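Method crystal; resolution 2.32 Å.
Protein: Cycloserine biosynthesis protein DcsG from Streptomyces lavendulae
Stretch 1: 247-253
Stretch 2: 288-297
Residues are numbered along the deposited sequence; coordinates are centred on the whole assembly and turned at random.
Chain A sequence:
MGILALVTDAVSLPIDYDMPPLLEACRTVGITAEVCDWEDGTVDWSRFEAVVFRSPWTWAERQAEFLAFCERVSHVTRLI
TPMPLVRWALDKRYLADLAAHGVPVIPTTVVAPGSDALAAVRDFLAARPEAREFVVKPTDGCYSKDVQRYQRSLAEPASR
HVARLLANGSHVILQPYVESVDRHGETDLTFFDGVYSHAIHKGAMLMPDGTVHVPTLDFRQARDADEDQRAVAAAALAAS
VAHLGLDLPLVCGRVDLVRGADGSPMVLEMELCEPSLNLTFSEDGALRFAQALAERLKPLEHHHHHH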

# COMPACT_ATOMS: atom_id res chain seq x y z
N ASP A 247 9.09 17.15 5.76
CA ASP A 247 10.28 17.96 5.51
C ASP A 247 11.18 17.30 4.48
O ASP A 247 11.93 17.96 3.77
N LEU A 248 11.12 15.97 4.43
CA LEU A 248 11.94 15.19 3.52
C LEU A 248 11.08 14.34 2.60
O LEU A 248 9.90 14.11 2.86
N PRO A 249 11.65 13.87 1.49
CA PRO A 249 10.88 13.03 0.56
C PRO A 249 10.61 11.71 1.28
O PRO A 249 11.14 11.47 2.36
N LEU A 250 9.79 10.86 0.70
CA LEU A 250 9.55 9.58 1.32
C LEU A 250 10.79 8.72 1.02
O LEU A 250 11.23 8.64 -0.12
N VAL A 251 11.36 8.10 2.06
CA VAL A 251 12.54 7.27 1.86
C VAL A 251 12.24 6.28 0.74
O VAL A 251 13.07 6.04 -0.14
N CYS A 252 11.03 5.72 0.78
CA CYS A 252 10.62 4.77 -0.24
C CYS A 252 9.11 4.78 -0.33
O CYS A 252 8.42 5.21 0.60
N GLY A 253 8.60 4.31 -1.46
CA GLY A 253 7.16 4.25 -1.64
C GLY A 253 6.87 3.53 -2.93
O GLY A 253 7.73 3.41 -3.79
N ARG A 288 19.78 1.55 -3.61
CA ARG A 288 19.19 2.88 -3.55
C ARG A 288 18.38 3.03 -2.27
O ARG A 288 18.26 4.13 -1.72
N PHE A 289 17.80 1.93 -1.81
CA PHE A 289 17.00 1.97 -0.59
C PHE A 289 17.93 2.12 0.62
O PHE A 289 17.72 2.98 1.47
N ALA A 290 18.97 1.30 0.67
CA ALA A 290 19.92 1.36 1.77
C ALA A 290 20.60 2.72 1.83
O ALA A 290 20.82 3.27 2.90
N GLN A 291 20.92 3.28 0.67
CA GLN A 291 21.57 4.59 0.63
C GLN A 291 20.64 5.67 1.18
O GLN A 291 21.06 6.51 1.96
N ALA A 292 19.38 5.63 0.75
CA ALA A 292 18.39 6.59 1.22
C ALA A 292 18.29 6.47 2.74
O ALA A 292 18.20 7.48 3.45
N LEU A 293 18.30 5.24 3.24
CA LEU A 293 18.23 5.02 4.68
C LEU A 293 19.50 5.52 5.36
O LEU A 293 19.45 6.05 6.47
N ALA A 294 20.64 5.37 4.68
CA ALA A 294 21.93 5.81 5.23
C ALA A 294 21.96 7.33 5.38
O ALA A 294 22.65 7.86 6.25
N GLU A 295 21.20 8.03 4.54
CA GLU A 295 21.15 9.48 4.61
C GLU A 295 20.32 9.95 5.81
O GLU A 295 20.60 10.98 6.40
N ARG A 296 19.30 9.17 6.16
CA ARG A 296 18.42 9.50 7.29
C ARG A 296 19.12 9.29 8.62
O ARG A 296 18.78 9.93 9.62
N LEU A 297 20.08 8.38 8.65
CA LEU A 297 20.80 8.07 9.88
C LEU A 297 22.05 8.92 10.13
O LEU A 297 22.68 8.80 11.18

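What fastens the loop to the helix by polar contacts? The work falls to Arg296, near the end of the second stretch, whose CA-to-CB bond points toward the loop and whose long side chain carries its guanidinium up to the backbone of Pro249. Arg296 NH2 donates a hydrogen bond to Pro249 O; at 2.6 Å the bond is short, and its N-H...O angle of 169° makes it nearly straight. The carbonyl oxygen lies at the edge of the guanidinium, near its plane, which is where the N-H bonds point. Water 1 bridges the same pair: it donates to Pro249 O at 3.2 Å from its own oxygen and accepts from Arg296 NH1, with 3.1 Å between NH1 and the water oxygen. The same carbonyl is thus reached both directly and through solvent. The acceptor is a main-chain oxygen, so no polar side chain of the loop is involved in this bond.

How is the guanidinium held in place once it arrives? It is sandwiched between two aliphatic groups. Val251 points toward the helix with chi1 in the m well, and its CG1 lies over one face of the guanidinium, 3.2 Å from Arg296 CZ. Over the opposite face sits Leu248, also pointing toward the helix and in an m, t rotamer; its CB is 3.6 Å from Arg296 NH2. The flat faces of the group, which offer no N-H bonds, therefore meet hydrocarbon, while the edge is left for the carbonyl and the water. The arginine starts in m at chi1, but chi2, at -93°, lies between wells; chi3 is t. Pro249 points sideways and adds a looser touch, its CD 3.8 Å from Arg296 NH2. Arg296 and Val251 have the largest areas covered in this contact, 104 and 97 Å² of the 361 Å² buried in all.

What fills the apolar part of the contact, about two turns back along the helix? Here Phe289 takes over. Its CA-to-CB bond points sideways, yet with chi1 in t the ring comes nearer the loop. Val251 CG2 approaches the ring at its edge, 4.5 Å from Phe289 CE1, so this valine meets both the aromatic ring and the guanidinium. Between these two helix residues, Ala292 points toward the loop with a side chain of CB alone; Val251 CA and Ala292 CA are 5.9 Å apart, and Ala292 CB rests 4.0 Å from Val251 O.

Where does the sulfur of Cys252 go? It turns to the same ring. Cys252 points toward the helix with chi1 in p, placing SG 3.7 Å from Phe289 CZ. The sulfur is 4.4 Å from the centroid of the Phe289 ring and 41° off the ring normal, an oblique sulfur-aromatic approach. Leu250, two residues before Cys252, points away from the helix, whereas Leu248, Val251 and Cys252 point toward it.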

# COMPACT_ATOMS: atom_id res chain seq x y z
CB ASP A 247 11.08 18.15 6.80
CG ASP A 247 10.29 18.86 7.90
OD1 ASP A 247 9.71 19.94 7.62
OD2 ASP A 247 10.24 18.33 9.04
CB LEU A 248 12.85 14.27 4.33
CG LEU A 248 13.91 14.91 5.22
CD1 LEU A 248 14.52 13.86 6.14
CD2 LEU A 248 14.99 15.56 4.35
CB PRO A 249 11.82 12.84 -0.62
CG PRO A 249 12.80 13.98 -0.50
CD PRO A 249 13.01 14.09 0.98
CB LEU A 250 8.28 8.95 0.76
CG LEU A 250 7.04 9.73 1.20
CD1 LEU A 250 5.98 9.68 0.12
CD2 LEU A 250 6.53 9.15 2.52
CB VAL A 251 12.91 6.47 3.14
CG1 VAL A 251 13.33 7.42 4.23
CG2 VAL A 251 11.72 5.64 3.60
CB CYS A 252 11.10 3.36 0.11
SG CYS A 252 10.20 2.60 1.47
CB ARG A 288 18.28 3.13 -4.75
CG ARG A 288 18.94 2.96 -6.09
CD ARG A 288 18.06 3.59 -7.13
NE ARG A 288 18.53 3.35 -8.48
CZ ARG A 288 18.14 4.08 -9.53
NH1 ARG A 288 17.28 5.09 -9.36
NH2 ARG A 288 18.59 3.79 -10.74
CB PHE A 289 16.17 0.69 -0.48
CG PHE A 289 15.16 0.72 0.62
CD1 PHE A 289 14.86 1.91 1.28
CD2 PHE A 289 14.50 -0.44 1.00
CE1 PHE A 289 13.90 1.94 2.29
CE2 PHE A 289 13.55 -0.42 2.00
CZ PHE A 289 13.25 0.77 2.65
CB ALA A 290 20.97 0.27 1.62
CB GLN A 291 22.02 4.94 -0.79
CG GLN A 291 23.26 4.16 -1.22
CD GLN A 291 23.71 4.51 -2.63
OE1 GLN A 291 22.99 4.28 -3.60
NE2 GLN A 291 24.90 5.06 -2.75
CB ALA A 292 17.03 6.31 0.58
CB LEU A 293 18.04 3.53 5.00
CG LEU A 293 16.65 2.93 4.74
CD1 LEU A 293 16.64 1.46 5.12
CD2 LEU A 293 15.61 3.68 5.54
CB ALA A 294 23.07 5.36 4.33
CB GLU A 295 20.58 10.05 3.32
CG GLU A 295 21.49 11.04 2.62
CD GLU A 295 22.82 10.43 2.22
OE1 GLU A 295 23.56 9.98 3.12
OE2 GLU A 295 23.15 10.41 1.02
CB ARG A 296 17.17 8.63 7.27
CG ARG A 296 16.40 8.69 6.00
CD ARG A 296 15.32 9.73 6.07
NE ARG A 296 14.98 10.19 4.74
CZ ARG A 296 13.77 10.58 4.36
NH1 ARG A 296 12.77 10.55 5.23
NH2 ARG A 296 13.57 11.00 3.12
CB LEU A 297 21.16 6.58 9.91
CG LEU A 297 19.93 5.66 9.96
CD1 LEU A 297 20.36 4.22 9.93
CD2 LEU A 297 19.13 5.94 11.23
O HOH W 1 9.98 11.92 5.26